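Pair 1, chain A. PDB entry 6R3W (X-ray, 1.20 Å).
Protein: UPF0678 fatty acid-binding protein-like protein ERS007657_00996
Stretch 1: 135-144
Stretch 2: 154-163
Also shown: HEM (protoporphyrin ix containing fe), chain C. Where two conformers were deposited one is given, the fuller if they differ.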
# COMPACT_ATOMS: atom_id res chain seq x y z
N ASP A 135 -10.53 7.53 6.37
CA ASP A 135 -11.48 8.52 6.93
C ASP A 135 -12.88 7.94 6.81
O ASP A 135 -13.41 7.90 5.70
CB ASP A 135 -11.32 9.86 6.22
CG ASP A 135 -12.22 10.95 6.75
OD1 ASP A 135 -13.05 10.65 7.61
OD2 ASP A 135 -12.06 12.10 6.29
N GLY A 136 -13.36 7.30 7.87
CA GLY A 136 -14.64 6.59 7.80
C GLY A 136 -14.60 5.48 6.76
O GLY A 136 -13.89 4.49 6.99
N ASP A 137 -15.38 5.60 5.69
CA ASP A 137 -15.50 4.56 4.64
C ASP A 137 -14.69 4.93 3.40
O ASP A 137 -14.88 4.28 2.37
CB ASP A 137 -16.96 4.34 4.26
CG ASP A 137 -17.78 3.64 5.32
OD1 ASP A 137 -17.19 3.13 6.31
OD2 ASP A 137 -19.01 3.63 5.18
N GLU A 138 -13.75 5.87 3.51
CA GLU A 138 -12.87 6.30 2.41
C GLU A 138 -11.43 5.94 2.76
O GLU A 138 -10.93 6.45 3.78
CB GLU A 138 -13.04 7.80 2.18
CG GLU A 138 -12.20 8.35 1.05
CD GLU A 138 -12.01 9.85 1.12
OE1 GLU A 138 -12.73 10.55 0.40
OE2 GLU A 138 -11.31 10.32 2.06
N LEU A 139 -10.75 5.26 1.85
CA LEU A 139 -9.31 4.99 1.99
C LEU A 139 -8.59 5.66 0.83
O LEU A 139 -8.95 5.39 -0.32
CB LEU A 139 -9.07 3.48 1.98
CG LEU A 139 -7.62 3.03 2.19
CD1 LEU A 139 -7.59 1.59 2.65
CD2 LEU A 139 -6.77 3.21 0.93
N SER A 140 -7.70 6.59 1.13
CA SER A 140 -6.94 7.24 0.05
C SER A 140 -5.43 7.06 0.29
O SER A 140 -5.00 6.97 1.44
CB SER A 140 -7.33 8.68 -0.09
OG SER A 140 -7.11 9.40 1.10
N TYR A 141 -4.65 7.12 -0.76
CA TYR A 141 -3.20 7.02 -0.59
C TYR A 141 -2.50 7.72 -1.73
O TYR A 141 -3.05 7.89 -2.83
CB TYR A 141 -2.76 5.56 -0.50
CG TYR A 141 -2.89 4.77 -1.77
CD1 TYR A 141 -1.94 4.84 -2.77
CD2 TYR A 141 -3.99 3.94 -1.97
CE1 TYR A 141 -2.08 4.13 -3.95
CE2 TYR A 141 -4.14 3.21 -3.13
CZ TYR A 141 -3.18 3.31 -4.13
OH TYR A 141 -3.30 2.61 -5.29
N SER A 142 -1.25 8.03 -1.46
CA SER A 142 -0.26 8.33 -2.50
C SER A 142 0.98 7.49 -2.28
O SER A 142 1.32 7.18 -1.12
CB SER A 142 0.07 9.81 -2.58
OG SER A 142 0.87 10.21 -1.48
N LEU A 143 1.62 7.12 -3.38
CA LEU A 143 2.88 6.35 -3.37
C LEU A 143 3.90 7.13 -4.17
O LEU A 143 3.62 7.50 -5.32
CB LEU A 143 2.65 4.94 -3.92
CG LEU A 143 3.89 4.06 -3.98
CD1 LEU A 143 3.51 2.60 -3.79
CD2 LEU A 143 4.64 4.25 -5.29
N GLN A 144 5.03 7.37 -3.55
CA GLN A 144 6.19 7.96 -4.24
C GLN A 144 7.26 6.89 -4.45
O GLN A 144 7.38 5.96 -3.63
CB GLN A 144 6.72 9.17 -3.48
CG GLN A 144 5.70 10.28 -3.35
CD GLN A 144 6.37 11.60 -3.08
OE1 GLN A 144 7.26 11.71 -2.23
NE2 GLN A 144 5.90 12.64 -3.76
N ASP A 154 5.96 11.22 -7.09
CA ASP A 154 4.69 10.48 -7.23
C ASP A 154 4.81 9.41 -8.33
O ASP A 154 5.23 9.73 -9.46
CB ASP A 154 3.54 11.41 -7.58
CG ASP A 154 3.02 12.21 -6.40
OD1 ASP A 154 3.57 12.05 -5.28
OD2 ASP A 154 2.09 13.02 -6.61
N HIS A 155 4.31 8.21 -8.05
CA HIS A 155 3.98 7.21 -9.09
C HIS A 155 2.48 6.93 -9.10
O HIS A 155 1.97 6.65 -10.17
CB HIS A 155 4.79 5.91 -8.92
CG HIS A 155 4.52 4.83 -9.94
ND1 HIS A 155 4.45 5.09 -11.29
CD2 HIS A 155 4.46 3.47 -9.82
CE1 HIS A 155 4.27 3.94 -11.95
NE2 HIS A 155 4.24 2.94 -11.06
N LEU A 156 1.83 6.92 -7.93
CA LEU A 156 0.41 6.51 -7.83
C LEU A 156 -0.32 7.43 -6.86
O LEU A 156 0.26 7.79 -5.82
CB LEU A 156 0.28 5.08 -7.30
CG LEU A 156 1.10 4.00 -8.00
CD1 LEU A 156 1.12 2.75 -7.12
CD2 LEU A 156 0.56 3.68 -9.39
N ALA A 157 -1.63 7.48 -7.03
CA ALA A 157 -2.54 7.83 -5.92
C ALA A 157 -3.93 7.32 -6.25
O ALA A 157 -4.30 7.29 -7.43
CB ALA A 157 -2.52 9.31 -5.67
N ALA A 158 -4.69 6.94 -5.23
CA ALA A 158 -6.04 6.38 -5.47
C ALA A 158 -6.96 6.70 -4.32
O ALA A 158 -6.49 7.04 -3.22
CB ALA A 158 -5.97 4.89 -5.68
N VAL A 159 -8.24 6.56 -4.58
CA VAL A 159 -9.31 6.66 -3.57
C VAL A 159 -10.18 5.43 -3.67
O VAL A 159 -10.72 5.14 -4.76
CB VAL A 159 -10.13 7.95 -3.73
CG1 VAL A 159 -11.16 8.08 -2.60
CG2 VAL A 159 -9.26 9.18 -3.81
N LEU A 160 -10.32 4.72 -2.56
CA LEU A 160 -11.13 3.48 -2.47
C LEU A 160 -12.25 3.72 -1.46
O LEU A 160 -12.08 4.55 -0.54
CB LEU A 160 -10.27 2.29 -2.02
CG LEU A 160 -8.88 2.14 -2.66
CD1 LEU A 160 -8.20 0.89 -2.14
CD2 LEU A 160 -8.96 2.10 -4.18
N HIS A 161 -13.29 2.92 -1.56
CA HIS A 161 -14.43 3.02 -0.64
C HIS A 161 -14.75 1.64 -0.07
O HIS A 161 -14.64 0.63 -0.79
CB HIS A 161 -15.64 3.66 -1.33
CG HIS A 161 -15.41 5.09 -1.74
ND1 HIS A 161 -14.83 5.41 -2.95
CD2 HIS A 161 -15.38 6.22 -1.00
CE1 HIS A 161 -14.62 6.70 -3.00
NE2 HIS A 161 -14.95 7.23 -1.82
N ARG A 162 -15.15 1.62 1.19
CA ARG A 162 -15.49 0.37 1.89
C ARG A 162 -16.67 -0.29 1.18
O ARG A 162 -17.69 0.37 0.96
CB ARG A 162 -15.83 0.68 3.35
CG ARG A 162 -15.99 -0.56 4.21
CD ARG A 162 -16.49 -0.22 5.60
NE ARG A 162 -15.65 0.75 6.31
CZ ARG A 162 -14.49 0.48 6.91
NH1 ARG A 162 -14.06 -0.77 6.96
NH2 ARG A 162 -13.80 1.44 7.50
N GLN A 163 -16.56 -1.59 0.91
CA GLN A 163 -17.63 -2.38 0.29
C GLN A 163 -18.50 -3.02 1.39
O GLN A 163 -17.96 -3.55 2.35
CB GLN A 163 -17.03 -3.42 -0.66
CG GLN A 163 -16.17 -2.80 -1.77
CD GLN A 163 -16.93 -1.79 -2.59
OE1 GLN A 163 -16.72 -0.58 -2.48
NE2 GLN A 163 -17.82 -2.28 -3.44
CHA HEM C . 5.61 1.58 -14.65
CHB HEM C . 1.09 0.85 -13.20
CHC HEM C . 2.64 0.06 -8.64
CHD HEM C . 7.22 0.30 -10.24
C1A HEM C . 4.25 1.44 -14.63
C2A HEM C . 3.41 1.51 -15.80
C3A HEM C . 2.15 1.30 -15.38
C4A HEM C . 2.19 1.12 -13.97
CMA HEM C . 0.92 1.22 -16.24
CAA HEM C . 3.88 1.76 -17.21
CBA HEM C . 3.75 0.50 -18.06
CGA HEM C . 4.62 -0.58 -17.52
O1A HEM C . 4.11 -1.66 -17.17
O2A HEM C . 5.86 -0.41 -17.46
C1B HEM C . 1.12 0.63 -11.81
C2B HEM C . -0.04 0.36 -11.02
C3B HEM C . 0.38 0.17 -9.72
C4B HEM C . 1.84 0.27 -9.75
CMB HEM C . -1.46 0.29 -11.54
CAB HEM C . -0.40 -0.07 -8.48
CBB HEM C . -1.62 0.42 -8.33
C1C HEM C . 4.03 0.01 -8.70
C2C HEM C . 4.88 -0.30 -7.61
C3C HEM C . 6.17 -0.29 -8.08
C4C HEM C . 6.11 0.12 -9.46
CMC HEM C . 4.40 -0.57 -6.22
CAC HEM C . 7.42 -0.68 -7.39
CBC HEM C . 7.49 -1.76 -6.61
C1D HEM C . 7.15 0.73 -11.56
C2D HEM C . 8.34 0.95 -12.40
C3D HEM C . 7.90 1.29 -13.61
C4D HEM C . 6.42 1.31 -13.53
CMD HEM C . 9.77 0.74 -11.99
CAD HEM C . 8.72 1.19 -14.87
CBD HEM C . 9.26 2.50 -15.23
CGD HEM C . 10.14 2.36 -16.48
O1D HEM C . 10.21 1.36 -17.27
O2D HEM C . 10.81 3.27 -16.68
NA HEM C . 3.46 1.17 -13.52
NB HEM C . 2.21 0.56 -11.02
NC HEM C . 4.79 0.30 -9.80
ND HEM C . 6.01 0.95 -12.29
FE HEM C . 4.15 0.83 -11.67
O HOH W 1 -14.49 10.00 -1.64
O HOH W 2 4.18 -1.27 -12.13

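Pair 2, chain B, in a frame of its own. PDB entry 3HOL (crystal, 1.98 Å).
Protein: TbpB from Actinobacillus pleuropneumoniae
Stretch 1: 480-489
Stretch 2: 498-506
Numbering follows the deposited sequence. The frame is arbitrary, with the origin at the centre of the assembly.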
# COMPACT_ATOMS: atom_id res chain seq x y z
N THR B 480 4.93 19.95 -5.51
CA THR B 480 5.90 20.97 -5.84
C THR B 480 7.23 20.74 -5.10
O THR B 480 8.11 21.61 -5.11
CB THR B 480 5.36 22.43 -5.56
OG1 THR B 480 4.99 22.56 -4.18
CG2 THR B 480 4.16 22.77 -6.45
N ALA B 481 7.37 19.57 -4.47
CA ALA B 481 8.55 19.26 -3.66
C ALA B 481 8.78 20.24 -2.50
O ALA B 481 9.93 20.46 -2.08
CB ALA B 481 9.83 19.14 -4.53
N ALA B 482 7.68 20.78 -1.97
CA ALA B 482 7.72 21.74 -0.87
C ALA B 482 7.95 21.07 0.48
O ALA B 482 8.08 21.75 1.49
CB ALA B 482 6.41 22.55 -0.82
N GLU B 483 7.95 19.73 0.50
CA GLU B 483 8.24 18.98 1.71
C GLU B 483 9.37 18.00 1.41
O GLU B 483 9.46 17.46 0.30
CB GLU B 483 6.98 18.22 2.21
CG GLU B 483 5.75 19.16 2.43
CD GLU B 483 4.49 18.45 2.92
OE1 GLU B 483 4.56 17.24 3.18
OE2 GLU B 483 3.42 19.10 3.08
N LEU B 484 10.22 17.79 2.40
CA LEU B 484 11.28 16.76 2.29
C LEU B 484 11.39 15.99 3.59
O LEU B 484 10.97 16.48 4.66
CB LEU B 484 12.64 17.34 1.85
CG LEU B 484 13.51 18.21 2.79
CD1 LEU B 484 14.29 17.45 3.85
CD2 LEU B 484 14.47 19.04 1.99
N GLY B 485 11.91 14.77 3.50
CA GLY B 485 12.09 13.95 4.69
C GLY B 485 13.09 12.84 4.42
O GLY B 485 13.43 12.56 3.27
N GLY B 486 13.56 12.18 5.47
CA GLY B 486 14.46 11.05 5.27
C GLY B 486 14.86 10.43 6.59
O GLY B 486 14.30 10.75 7.64
N GLN B 487 15.82 9.52 6.53
CA GLN B 487 16.13 8.70 7.69
C GLN B 487 17.54 8.19 7.60
O GLN B 487 18.11 8.06 6.53
CB GLN B 487 15.17 7.52 7.79
CG GLN B 487 15.26 6.60 6.61
CD GLN B 487 13.91 6.10 6.15
OE1 GLN B 487 13.10 6.84 5.54
NE2 GLN B 487 13.65 4.82 6.42
N PHE B 488 18.10 7.90 8.76
CA PHE B 488 19.39 7.25 8.80
C PHE B 488 19.42 6.42 10.06
O PHE B 488 18.73 6.72 11.03
CB PHE B 488 20.55 8.26 8.73
CG PHE B 488 20.50 9.42 9.75
CD1 PHE B 488 21.16 9.32 10.98
CD2 PHE B 488 19.88 10.64 9.42
CE1 PHE B 488 21.18 10.42 11.90
CE2 PHE B 488 19.87 11.74 10.33
CZ PHE B 488 20.51 11.63 11.57
N HIS B 489 20.21 5.35 10.01
CA HIS B 489 20.43 4.54 11.21
C HIS B 489 21.79 3.86 11.14
O HIS B 489 22.39 3.69 10.06
CB HIS B 489 19.31 3.54 11.41
CG HIS B 489 19.18 2.56 10.29
ND1 HIS B 489 18.59 2.89 9.08
CD2 HIS B 489 19.58 1.27 10.18
CE1 HIS B 489 18.62 1.84 8.28
NE2 HIS B 489 19.23 0.84 8.92
N GLY B 498 19.11 5.97 15.47
CA GLY B 498 17.98 5.87 14.55
C GLY B 498 17.32 7.25 14.51
O GLY B 498 17.09 7.86 15.56
N ALA B 499 17.02 7.77 13.32
CA ALA B 499 16.57 9.13 13.22
C ALA B 499 15.62 9.23 12.04
O ALA B 499 15.91 8.67 10.97
CB ALA B 499 17.79 10.06 13.00
N VAL B 500 14.50 9.92 12.22
CA VAL B 500 13.63 10.29 11.09
C VAL B 500 13.38 11.78 11.10
O VAL B 500 13.22 12.36 12.18
CB VAL B 500 12.27 9.52 11.11
CG1 VAL B 500 12.50 8.05 10.83
CG2 VAL B 500 11.55 9.69 12.48
N PHE B 501 13.34 12.41 9.94
CA PHE B 501 13.16 13.86 9.90
C PHE B 501 12.24 14.33 8.77
O PHE B 501 12.05 13.63 7.77
CB PHE B 501 14.54 14.58 9.81
CG PHE B 501 15.34 14.25 8.57
CD1 PHE B 501 15.14 14.95 7.38
CD2 PHE B 501 16.28 13.23 8.59
CE1 PHE B 501 15.87 14.65 6.23
CE2 PHE B 501 17.04 12.93 7.46
CZ PHE B 501 16.82 13.64 6.27
N GLY B 502 11.70 15.55 8.92
CA GLY B 502 10.87 16.14 7.89
C GLY B 502 11.00 17.66 7.96
O GLY B 502 11.30 18.18 9.03
N ALA B 503 10.81 18.34 6.83
CA ALA B 503 11.00 19.80 6.75
C ALA B 503 10.15 20.41 5.63
O ALA B 503 9.96 19.79 4.59
CB ALA B 503 12.49 20.14 6.54
N LYS B 504 9.69 21.64 5.86
CA LYS B 504 8.85 22.35 4.91
C LYS B 504 9.69 23.45 4.26
O LYS B 504 10.48 24.09 4.94
CB LYS B 504 7.66 22.97 5.66
CG LYS B 504 6.80 23.88 4.81
CD LYS B 504 5.73 23.12 4.08
CE LYS B 504 4.37 23.62 4.54
NZ LYS B 504 3.32 23.19 3.59
N GLN B 505 9.54 23.63 2.94
CA GLN B 505 10.15 24.74 2.19
C GLN B 505 9.74 26.06 2.84
O GLN B 505 8.63 26.20 3.36
CB GLN B 505 9.74 24.70 0.71
CG GLN B 505 10.70 25.40 -0.28
CD GLN B 505 10.15 25.44 -1.72
OE1 GLN B 505 10.53 24.62 -2.58
NE2 GLN B 505 9.26 26.38 -1.97
N GLN B 506 10.67 27.01 2.85
CA GLN B 506 10.48 28.31 3.49
C GLN B 506 10.41 29.41 2.44
O GLN B 506 10.89 29.24 1.31
CB GLN B 506 11.65 28.63 4.43
CG GLN B 506 11.83 27.67 5.59
CD GLN B 506 10.61 27.62 6.50
OE1 GLN B 506 9.88 26.63 6.53
NE2 GLN B 506 10.39 28.69 7.25
O HOH W 3 9.35 24.23 -4.93

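Both pairs are two antiparallel strands, their axes 4.6 Å apart at closest approach and their N-to-C directions at 174° in pair 1 and 167° in pair 2. The 14 central residues superpose to 0.5 Å, so the backbone is the constant and the side chains are the variable. Up to the bulge in pair 1 the ladder matches: Leu A139 with Leu A160 corresponds to Leu B484 with Ala B503, Tyr A141 with Ala A158 to Gly B486 with Phe B501, and Leu A143 with Leu A156 to Phe B488 with Ala B499. The side chains on these pairs lie on one face of each sheet; Gly B486 contributes none.

The middle rung is the most instructive. In pair 1 the aromatic sits on the first strand: Tyr A141, chi1 p, lays its ring against the small partner, with Tyr A141 CE2 3.6 Å from Ala A158 CB. Pair 2 places the ring on the second strand. Phe B501, also p, covers Gly B486, whose CA lies 3.9 Å from the ring centroid and over its face. An ideal CB on Gly B486 would come within 3.0 Å of Phe B501 CZ, a tight approach that glycine avoids. At this rung one large ring faces one small residue, and in the two pairs the ring comes from opposite strands.

The next hydrogen-bonded rung toward the far end varies the theme. Leu A143 CD1 and Leu A156 CD1 meet at 4.1 Å, two medium side chains sharing the space, and Leu A156 CD1 continues to HEM CHC at 3.4 Å. At the matched positions, Phe B488 takes more volume and Ala B499 less, the methyl Ala B499 CB lying 3.6 Å from the Phe B488 ring centroid, over its face. Phe B488 CD2 also reaches Phe B501 CE2 at 4.1 Å, linking successive hydrogen-bonded rungs on this face.

The ends are secured differently. Arg A162 and Gln B505 coincide, and each donates its backbone N to a carbonyl, Arg A162 N to Asp A137 O at 2.9 Å and Gln B505 N to Ala B482 O at 2.8 Å. Arg A162 adds a salt bridge from NE to Asp A137 OD1 at 2.8 Å; Ala B482 offers no carboxylate, and Gln B505 OE1 instead accepts from a water, 2.7 Å away, that also donates to Thr B480 O.

At the other end, pair 1 breaks register with a bulge: His A155 N and Leu A156 N both donate to Leu A143 O, at 2.9 and 3.2 Å. His A155 NE2 binds HEM FE at 2.2 Å. Pair 2 keeps its register through His B489 and Gly B498.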